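Local coordinates for protein 2-hydroxyisocaproyl-CoA dehydratase activator (Clostridium difficile, PDB 4EHT) that activates (R)-2-hydroxyisocaproyl-CoA dehydratase in leucine fermentation by transferring one electron to it, coupled to ATP hydrolysis, as a homodimer that binds one [4Fe-4S] cluster, at residues A12-I17 with I239-G244; F89-T94 with Q207-M212; V158-T163 with S170-H175. All blocks are in the same frame, centred on the assembly; numbering follows the deposited sequence.

In the fold
Along the chain the three contacts are nested: contact 3 (158-163 with 170-175) falls within the loop closed by contact 2 (89-94 with 207-212), which lies inside the loop closed by contact 1 (12-17 with 239-244). Contact 1 joins strand 13-19 of the five-stranded sheet to the start of helix 243-260 at the nucleotide. Contact 2, centred about 17 Å away, lies at the four-stranded sheet of this actin-like ATPase and touches contact 1 through P240 with M212 and T243 with I90. Contact 3 is remote, its centre about 33 and 34 Å from the centres of the others, near the [4Fe-4S] cluster. The nucleotide site and the surroundings of the cluster are thus far apart in the subunit.

Contact 1. Residues A12-I17 with I239-G244; sequences ASKGVI and IPQLTG. With ADP (adenosine-5'-diphosphate), chain D.
K14 and Q241 converge on one oxygen of the nucleotide: O1A of the ADP alpha-phosphate accepts K14 NZ at 2.8 Å and, along a nearly straight bond of 167°, NE2 of Q241, also at 2.8 Å. A12 CB rests beside this amide, 3.6 Å from NE2 of Q241. The lysine ammonium spans both phosphates, since K14 NZ gives a second bond of 2.8 Å to O3B on the beta-phosphate. Its third partner is the carbonyl A12 O, 2.9 Å from K14 NZ, approached from above the carbonyl plane. Three acceptors thus fix the ammonium, and its charge would be expected to offset that of the diphosphate. A12 N adds a bond to O1B; T11, G102, G215 and D134 bind the nucleotide from elsewhere. To reach back to A12 and the phosphates, the K14 chain bends twice, at chi2 (77°) and chi3 (71°), while Q241 is extended beyond CG and brings its amide to O1A from the other segment. OE1 of Q241 has its own donor in R218, which probably helps to set which end of the amide faces the phosphate.

Behind the polar end the segments pack without polar bonds. K14 CG lies 3.5 Å from the backbone oxygen Q241 O. One methyl of L242, CD2, fits between the strand residues, touching K14 CB at 3.8 Å, the carbonyl oxygen of G15 and, more loosely, CG2 of V16.

A12 to K14 belong to the phosphate-binding turn between the antiparallel strands 2-8 and 13-19, as in actin-like ATPases; 239-244 closes on it from the start of helix 243-260. Strand 13-19 is hydrogen-bonded to 2-8 on one side and to 23-30 on the other; helix 38-50 receives S13 and I17, whereas K14 and V16 face 239-244.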
loop_
_atom_site.group_PDB
_atom_site.type_symbol
_atom_site.label_atom_id
_atom_site.label_comp_id
_atom_site.label_asym_id
_atom_site.label_seq_id
_atom_site.Cartn_x
_atom_site.Cartn_y
_atom_site.Cartn_z
ATOM N N ALA A 12 -9.175 11.846 12.188
ATOM C CA ALA A 12 -9.355 13.065 12.969
ATOM C C ALA A 12 -10.839 13.340 13.255
ATOM O O ALA A 12 -11.718 12.999 12.459
ATOM C CB ALA A 12 -8.738 14.236 12.243
ATOM N N SER A 13 -11.105 13.942 14.406
ATOM C CA SER A 13 -12.455 14.373 14.769
ATOM C C SER A 13 -12.541 15.888 14.671
ATOM O O SER A 13 -11.675 16.586 15.175
ATOM C CB SER A 13 -12.796 13.934 16.194
ATOM O OG SER A 13 -12.644 12.537 16.352
ATOM N N LYS A 14 -13.592 16.389 14.032
ATOM C CA LYS A 14 -13.730 17.818 13.759
ATOM C C LYS A 14 -15.100 18.282 14.194
ATOM O O LYS A 14 -16.086 17.603 13.927
ATOM C CB LYS A 14 -13.594 18.107 12.262
ATOM C CG LYS A 14 -12.172 17.998 11.689
ATOM C CD LYS A 14 -11.735 16.544 11.475
ATOM C CE LYS A 14 -12.463 15.875 10.328
ATOM N NZ LYS A 14 -11.813 14.561 9.997
ATOM N N GLY A 15 -15.170 19.453 14.824
ATOM C CA GLY A 15 -16.435 20.002 15.289
ATOM C C GLY A 15 -16.569 21.466 14.926
ATOM O O GLY A 15 -15.568 22.182 14.804
ATOM N N VAL A 16 -17.813 21.905 14.746
ATOM C CA VAL A 16 -18.134 23.296 14.447
ATOM C C VAL A 16 -19.406 23.678 15.219
ATOM O O VAL A 16 -20.360 22.900 15.268
ATOM C CB VAL A 16 -18.364 23.500 12.930
ATOM C CG1 VAL A 16 -19.113 24.801 12.654
ATOM C CG2 VAL A 16 -17.022 23.469 12.156
ATOM N N ILE A 17 -19.416 24.846 15.854
ATOM C CA ILE A 17 -20.674 25.403 16.376
ATOM C C ILE A 17 -21.028 26.600 15.507
ATOM O O ILE A 17 -20.202 27.487 15.289
ATOM C CB ILE A 17 -20.599 25.792 17.867
ATOM C CG1 ILE A 17 -20.465 24.545 18.747
ATOM C CG2 ILE A 17 -21.867 26.535 18.285
ATOM C CD1 ILE A 17 -20.336 24.846 20.227
ATOM N N ILE A 239 -10.496 26.853 6.003
ATOM C CA ILE A 239 -10.640 25.772 6.963
ATOM C C ILE A 239 -10.909 24.442 6.243
ATOM O O ILE A 239 -11.943 23.822 6.441
ATOM C CB ILE A 239 -11.815 26.063 7.932
ATOM C CG1 ILE A 239 -13.054 26.510 7.142
ATOM C CG2 ILE A 239 -11.435 27.156 8.918
ATOM C CD1 ILE A 239 -14.278 26.744 8.005
ATOM N N PRO A 240 -9.970 23.999 5.400
ATOM C CA PRO A 240 -10.227 22.823 4.552
ATOM C C PRO A 240 -10.555 21.554 5.331
ATOM O O PRO A 240 -11.303 20.715 4.835
ATOM C CB PRO A 240 -8.896 22.627 3.798
ATOM C CG PRO A 240 -7.869 23.315 4.647
ATOM C CD PRO A 240 -8.593 24.501 5.248
ATOM N N GLN A 241 -10.001 21.385 6.522
ATOM C CA GLN A 241 -10.243 20.137 7.249
ATOM C C GLN A 241 -11.625 20.124 7.932
ATOM O O GLN A 241 -12.084 19.069 8.382
ATOM C CB GLN A 241 -9.139 19.889 8.278
ATOM C CG GLN A 241 -9.095 18.456 8.790
ATOM C CD GLN A 241 -7.940 18.211 9.737
ATOM O OE1 GLN A 241 -7.222 19.134 10.100
ATOM N NE2 GLN A 241 -7.758 16.966 10.142
ATOM N N LEU A 242 -12.291 21.279 7.965
ATOM C CA LEU A 242 -13.536 21.448 8.752
ATOM C C LEU A 242 -14.817 21.562 7.928
ATOM O O LEU A 242 -15.911 21.746 8.487
ATOM C CB LEU A 242 -13.421 22.714 9.628
ATOM C CG LEU A 242 -12.422 22.645 10.785
ATOM C CD1 LEU A 242 -12.056 24.043 11.246
ATOM C CD2 LEU A 242 -12.974 21.818 11.947
ATOM N N THR A 243 -14.699 21.471 6.612
ATOM C CA THR A 243 -15.861 21.628 5.741
ATOM C C THR A 243 -16.962 20.579 5.967
ATOM O O THR A 243 -18.145 20.898 5.803
ATOM C CB THR A 243 -15.466 21.650 4.246
ATOM O OG1 THR A 243 -14.661 20.506 3.934
ATOM C CG2 THR A 243 -14.674 22.941 3.914
ATOM N N GLY A 244 -16.591 19.344 6.319
ATOM C CA GLY A 244 -17.595 18.318 6.659
ATOM C C GLY A 244 -18.387 18.665 7.926
ATOM O O GLY A 244 -19.617 18.508 7.986
HETATM P PB ADP D . -10.436 11.938 8.092
HETATM O O1B ADP D . -10.252 11.639 9.547
HETATM O O2B ADP D . -10.468 10.741 7.182
HETATM O O3B ADP D . -11.581 12.863 7.758
HETATM P PA ADP D . -8.892 14.355 7.602
HETATM O O1A ADP D . -9.169 14.867 8.985
HETATM O O2A ADP D . -9.631 14.947 6.439
HETATM O O3A ADP D . -9.074 12.730 7.662
HETATM O "O5'" ADP D . -7.332 14.510 7.338
HETATM C "C5'" ADP D . -6.390 13.815 8.128
HETATM C "C4'" ADP D . -5.029 14.002 7.470
HETATM O "O4'" ADP D . -4.672 15.385 7.366
HETATM C "C3'" ADP D . -3.950 13.322 8.302
HETATM O "O3'" ADP D . -3.295 12.348 7.496
HETATM C "C2'" ADP D . -3.034 14.465 8.706
HETATM O "O2'" ADP D . -1.653 14.133 8.817
HETATM C "C1'" ADP D . -3.277 15.518 7.642
HETATM N N9 ADP D . -3.007 16.829 8.241
HETATM C C8 ADP D . -3.599 17.253 9.375
HETATM N N7 ADP D . -3.172 18.499 9.695
HETATM C C5 ADP D . -2.281 18.883 8.752
HETATM C C6 ADP D . -1.456 20.088 8.516
HETATM N N6 ADP D . -1.537 21.127 9.388
HETATM N N1 ADP D . -0.654 20.116 7.416
HETATM C C2 ADP D . -0.603 19.054 6.576
HETATM N N3 ADP D . -1.323 17.914 6.743
HETATM C C4 ADP D . -2.169 17.770 7.793
#

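Contact 2. Residues F89-T94 with Q207-M212; sequences FIIPET and QRNVVM
T94 and N209 have CA atoms 4.4 Å apart, and beside them N209 N donates to E93 O at 2.9 Å, almost straight (171°). This is the entry to a parallel strand pair: the chain beyond T94 becomes strand 96-100 and that beyond N209 becomes strand 210-213, an outer strand of the four-stranded mixed sheet in this actin-like ATPase. A cis peptide precedes N209, whose backbone also bonds with R95 and T96. E93 takes up a left-handed conformation (phi 65°) at the turn from helix 79-90 into the sheet.

The N209 side chain adds a second link between the same two pieces of chain. Its ND2 donates to the backbone oxygen P92 O at 3.0 Å; the acceptor lies in the plane of the amide, and the donor in that of the carbonyl, though the bond is more bent at its hydrogen than the backbone one. Two successive carbonyls, of P92 and E93, are therefore each met by a nitrogen of N209, and CB of E93 lies against ND2 of N209 at 3.7 Å.

Further along, the contact becomes apolar and buried. I91 and V211 reach toward each other tip to tip, with CD1 of I91 3.9 Å from CG1 of V211, and V87 of helix 79-90 also touches V211. T94 crosses V211 at about a right angle: CG2 of T94 meets CG2 of V211 at 3.6 Å. With OG1 beside its own backbone N (chi1 -63°), T94 turns the hydroxyl back to donate to I91 O, at 2.8 Å and from above the carbonyl plane.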
loop_
_atom_site.group_PDB
_atom_site.type_symbol
_atom_site.label_atom_id
_atom_site.label_comp_id
_atom_site.label_asym_id
_atom_site.label_seq_id
_atom_site.Cartn_x
_atom_site.Cartn_y
_atom_site.Cartn_z
ATOM N N PHE A 89 -21.235 26.487 0.829
ATOM C CA PHE A 89 -21.534 27.600 1.725
ATOM C C PHE A 89 -20.434 28.650 1.658
ATOM O O PHE A 89 -20.680 29.849 1.831
ATOM C CB PHE A 89 -21.658 27.111 3.163
ATOM C CG PHE A 89 -22.033 28.200 4.136
ATOM C CD1 PHE A 89 -23.332 28.683 4.180
ATOM C CD2 PHE A 89 -21.096 28.727 5.010
ATOM C CE1 PHE A 89 -23.692 29.672 5.078
ATOM C CE2 PHE A 89 -21.452 29.720 5.917
ATOM C CZ PHE A 89 -22.751 30.190 5.948
ATOM N N ILE A 90 -19.214 28.186 1.424
ATOM C CA ILE A 90 -18.038 29.043 1.457
ATOM C C ILE A 90 -17.633 29.522 0.064
ATOM O O ILE A 90 -17.233 30.669 -0.107
ATOM C CB ILE A 90 -16.822 28.293 2.032
ATOM C CG1 ILE A 90 -17.100 27.826 3.459
ATOM C CG2 ILE A 90 -15.593 29.194 2.022
ATOM C CD1 ILE A 90 -15.979 26.955 4.022
ATOM N N ILE A 91 -17.736 28.632 -0.921
ATOM C CA ILE A 91 -17.207 28.871 -2.254
ATOM C C ILE A 91 -18.276 28.581 -3.302
ATOM O O ILE A 91 -18.536 27.417 -3.625
ATOM C CB ILE A 91 -15.982 27.962 -2.533
ATOM C CG1 ILE A 91 -14.832 28.333 -1.591
ATOM C CG2 ILE A 91 -15.525 28.116 -3.977
ATOM C CD1 ILE A 91 -14.026 27.155 -1.107
ATOM N N PRO A 92 -18.877 29.638 -3.864
ATOM C CA PRO A 92 -19.927 29.467 -4.872
ATOM C C PRO A 92 -19.400 28.895 -6.187
ATOM O O PRO A 92 -18.207 28.995 -6.479
ATOM C CB PRO A 92 -20.437 30.895 -5.091
ATOM C CG PRO A 92 -19.281 31.766 -4.749
ATOM C CD PRO A 92 -18.541 31.056 -3.647
ATOM N N GLU A 93 -20.300 28.295 -6.958
ATOM C CA GLU A 93 -19.972 27.728 -8.257
ATOM C C GLU A 93 -18.992 26.553 -8.158
ATOM O O GLU A 93 -18.258 26.292 -9.111
ATOM C CB GLU A 93 -19.378 28.798 -9.175
ATOM C CG GLU A 93 -20.064 30.155 -9.104
ATOM C CD GLU A 93 -21.446 30.145 -9.712
ATOM O OE1 GLU A 93 -22.268 29.291 -9.320
ATOM O OE2 GLU A 93 -21.708 30.993 -10.590
ATOM N N THR A 94 -18.966 25.845 -7.034
ATOM C CA THR A 94 -18.083 24.674 -6.931
ATOM C C THR A 94 -18.705 23.501 -7.673
ATOM O O THR A 94 -19.882 23.184 -7.461
ATOM C CB THR A 94 -17.824 24.270 -5.470
ATOM O OG1 THR A 94 -17.131 25.326 -4.789
ATOM C CG2 THR A 94 -16.970 22.998 -5.404
ATOM N N GLN A 207 -14.190 20.037 -13.507
ATOM C CA GLN A 207 -15.165 21.106 -13.720
ATOM C C GLN A 207 -14.935 22.205 -12.697
ATOM O O GLN A 207 -15.066 21.959 -11.500
ATOM C CB GLN A 207 -16.600 20.589 -13.551
ATOM C CG GLN A 207 -17.177 19.896 -14.767
ATOM C CD GLN A 207 -17.316 20.826 -15.955
ATOM O OE1 GLN A 207 -17.624 22.008 -15.798
ATOM N NE2 GLN A 207 -17.082 20.298 -17.151
ATOM N N ARG A 208 -14.614 23.413 -13.153
ATOM C CA ARG A 208 -14.413 24.547 -12.240
ATOM C C ARG A 208 -15.766 24.961 -11.645
ATOM O O ARG A 208 -16.791 24.796 -12.295
ATOM C CB ARG A 208 -13.763 25.732 -12.984
ATOM C CG ARG A 208 -12.309 25.492 -13.413
ATOM C CD ARG A 208 -11.739 26.687 -14.218
ATOM N NE ARG A 208 -10.363 27.055 -13.840
ATOM C CZ ARG A 208 -9.290 26.988 -14.642
ATOM N NH1 ARG A 208 -9.397 26.555 -15.897
ATOM N NH2 ARG A 208 -8.089 27.355 -14.188
ATOM N N ASN A 209 -15.797 25.475 -10.417
ATOM C CA ASN A 209 -14.624 25.616 -9.567
ATOM C C ASN A 209 -14.217 24.296 -8.939
ATOM O O ASN A 209 -15.072 23.497 -8.518
ATOM C CB ASN A 209 -14.934 26.591 -8.437
ATOM C CG ASN A 209 -14.937 28.039 -8.902
ATOM O OD1 ASN A 209 -14.173 28.412 -9.780
ATOM N ND2 ASN A 209 -15.800 28.849 -8.319
ATOM N N VAL A 210 -12.912 24.106 -8.836
ATOM C CA VAL A 210 -12.333 22.952 -8.178
ATOM C C VAL A 210 -11.904 23.347 -6.779
ATOM O O VAL A 210 -11.191 24.323 -6.610
ATOM C CB VAL A 210 -11.109 22.471 -8.953
ATOM C CG1 VAL A 210 -10.486 21.250 -8.270
ATOM C CG2 VAL A 210 -11.503 22.156 -10.393
ATOM N N VAL A 211 -12.338 22.585 -5.779
ATOM C CA VAL A 211 -12.022 22.869 -4.395
ATOM C C VAL A 211 -11.395 21.627 -3.744
ATOM O O VAL A 211 -11.877 20.511 -3.933
ATOM C CB VAL A 211 -13.325 23.291 -3.628
ATOM C CG1 VAL A 211 -13.059 23.558 -2.147
ATOM C CG2 VAL A 211 -13.955 24.524 -4.300
ATOM N N MET A 212 -10.327 21.819 -2.976
ATOM C CA MET A 212 -9.743 20.724 -2.207
ATOM C C MET A 212 -10.065 20.907 -0.733
ATOM O O MET A 212 -9.953 22.013 -0.189
ATOM C CB MET A 212 -8.209 20.648 -2.415
ATOM C CG MET A 212 -7.555 19.352 -1.892
ATOM S SD MET A 212 -5.769 19.201 -2.280
ATOM C CE MET A 212 -5.804 19.971 -3.890
#

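Contact 3. Residues V158-T163 with S170-H175; sequences VSISST and SEVISH
The carboxylate of E171 is directed from the helix at the backbone of S161 and S162, and both of its oxygens are used. OE1 accepts S161 N at 3.0 Å and OE2 accepts S162 N at 2.8 Å, each through the lone pair on the side of the other oxygen, so that two successive N-H groups meet the inner rim of the carboxylate. A third donor, the hydroxyl S162 OG, approaches OE2 of E171 nearly along its C-O axis at 2.6 Å. These three bonds fix the rotation of the carboxylate, and such a set of donors probably favours its ionised form. The chain of E171 is extended beyond CG (chi2 -172°), which carries the group straight out from the helix to the loop.

I160 crosses the glutamate obliquely, its CG2 lying 3.8 Å from OE2 of E171. On the other branch, CD1 of I160 touches CG2 of V172 at 4.0 Å, an apolar patch beside which I160 also touches A168 and S192. H175, one helical turn beyond E171, meets V158 of the loop; the two side chains slide past each other in opposite directions, with CG1 of V158 over one face of the imidazole, offset toward its rim, a CH-pi contact whose exact spacing is doubtful. I185 of helix 182-204 packs against both H175 and V172.

R131 of the second subunit donates to S170 OG, and K124 of the second subunit packs on T163, so the margin of the contact borders the second subunit. The glutamate thus ties helix 165-177 to the loop that leads into it, next to the cluster ligand C164; the side chain of S162 lies about 8 Å from the [4Fe-4S] cluster, of which the dimer binds one.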
loop_
_atom_site.group_PDB
_atom_site.type_symbol
_atom_site.label_atom_id
_atom_site.label_comp_id
_atom_site.label_asym_id
_atom_site.label_seq_id
_atom_site.Cartn_x
_atom_site.Cartn_y
_atom_site.Cartn_z
ATOM N N VAL A 158 13.179 15.064 -6.800
ATOM C CA VAL A 158 13.645 13.683 -6.879
ATOM C C VAL A 158 12.427 12.800 -7.109
ATOM O O VAL A 158 11.561 12.673 -6.246
ATOM C CB VAL A 158 14.351 13.254 -5.603
ATOM C CG1 VAL A 158 14.777 11.811 -5.701
ATOM C CG2 VAL A 158 15.549 14.162 -5.342
ATOM N N SER A 159 12.361 12.208 -8.289
ATOM C CA SER A 159 11.182 11.494 -8.702
ATOM C C SER A 159 11.153 10.143 -7.982
ATOM O O SER A 159 12.188 9.578 -7.638
ATOM C CB SER A 159 11.173 11.322 -10.220
ATOM O OG SER A 159 9.879 10.979 -10.682
ATOM N N ILE A 160 9.952 9.665 -7.723
ATOM C CA ILE A 160 9.756 8.365 -7.090
ATOM C C ILE A 160 9.161 7.477 -8.157
ATOM O O ILE A 160 8.136 7.816 -8.731
ATOM C CB ILE A 160 8.793 8.515 -5.909
ATOM C CG1 ILE A 160 9.404 9.474 -4.872
ATOM C CG2 ILE A 160 8.438 7.139 -5.313
ATOM C CD1 ILE A 160 8.581 9.619 -3.600
ATOM N N SER A 161 9.794 6.362 -8.472
ATOM C CA SER A 161 9.246 5.548 -9.541
ATOM C C SER A 161 8.101 4.635 -9.034
ATOM O O SER A 161 7.165 4.357 -9.771
ATOM C CB SER A 161 10.355 4.781 -10.265
ATOM O OG SER A 161 10.706 3.599 -9.595
ATOM N N SER A 162 8.141 4.227 -7.769
ATOM C CA SER A 162 7.116 3.286 -7.234
ATOM C C SER A 162 5.808 3.992 -6.926
ATOM O O SER A 162 5.824 5.063 -6.361
ATOM C CB SER A 162 7.609 2.642 -5.939
ATOM O OG SER A 162 8.798 1.891 -6.155
ATOM N N THR A 163 4.673 3.400 -7.273
ATOM C CA THR A 163 3.390 3.957 -6.835
ATOM C C THR A 163 2.988 3.461 -5.424
ATOM O O THR A 163 2.158 4.082 -4.762
ATOM C CB THR A 163 2.246 3.602 -7.824
ATOM O OG1 THR A 163 2.289 2.205 -8.115
ATOM C CG2 THR A 163 2.377 4.382 -9.123
ATOM N N SER A 170 11.167 2.816 0.497
ATOM C CA SER A 170 12.544 2.389 0.278
ATOM C C SER A 170 13.316 3.358 -0.616
ATOM O O SER A 170 14.506 3.590 -0.412
ATOM C CB SER A 170 12.559 0.993 -0.329
ATOM O OG SER A 170 12.031 0.072 0.607
ATOM N N GLU A 171 12.655 3.918 -1.620
ATOM C CA GLU A 171 13.327 4.889 -2.491
ATOM C C GLU A 171 13.696 6.147 -1.729
ATOM O O GLU A 171 14.761 6.714 -1.936
ATOM C CB GLU A 171 12.439 5.278 -3.666
ATOM C CG GLU A 171 12.029 4.109 -4.516
ATOM C CD GLU A 171 11.333 4.551 -5.758
ATOM O OE1 GLU A 171 11.774 5.544 -6.370
ATOM O OE2 GLU A 171 10.320 3.938 -6.112
ATOM N N VAL A 172 12.796 6.612 -0.873
ATOM C CA VAL A 172 13.043 7.835 -0.120
ATOM C C VAL A 172 14.216 7.606 0.829
ATOM O O VAL A 172 15.130 8.417 0.901
ATOM C CB VAL A 172 11.771 8.269 0.643
ATOM C CG1 VAL A 172 12.058 9.414 1.587
ATOM C CG2 VAL A 172 10.677 8.641 -0.359
ATOM N N ILE A 173 14.205 6.473 1.526
ATOM C CA ILE A 173 15.293 6.108 2.425
ATOM C C ILE A 173 16.625 6.100 1.693
ATOM O O ILE A 173 17.639 6.559 2.222
ATOM C CB ILE A 173 15.075 4.711 3.044
ATOM C CG1 ILE A 173 14.017 4.782 4.143
ATOM C CG2 ILE A 173 16.388 4.183 3.618
ATOM C CD1 ILE A 173 13.462 3.439 4.556
ATOM N N SER A 174 16.631 5.585 0.470
ATOM C CA SER A 174 17.849 5.586 -0.334
ATOM C C SER A 174 18.294 7.019 -0.654
ATOM O O SER A 174 19.461 7.376 -0.512
ATOM C CB SER A 174 17.629 4.788 -1.620
ATOM O OG SER A 174 18.739 4.905 -2.492
ATOM N N HIS A 175 17.359 7.852 -1.082
ATOM C CA HIS A 175 17.671 9.257 -1.347
ATOM C C HIS A 175 18.258 9.974 -0.131
ATOM O O HIS A 175 19.260 10.685 -0.252
ATOM C CB HIS A 175 16.432 9.963 -1.886
ATOM C CG HIS A 175 16.054 9.502 -3.253
ATOM N ND1 HIS A 175 16.997 9.230 -4.223
ATOM C CD2 HIS A 175 14.851 9.245 -3.814
ATOM C CE1 HIS A 175 16.386 8.836 -5.326
ATOM N NE2 HIS A 175 15.084 8.837 -5.104
#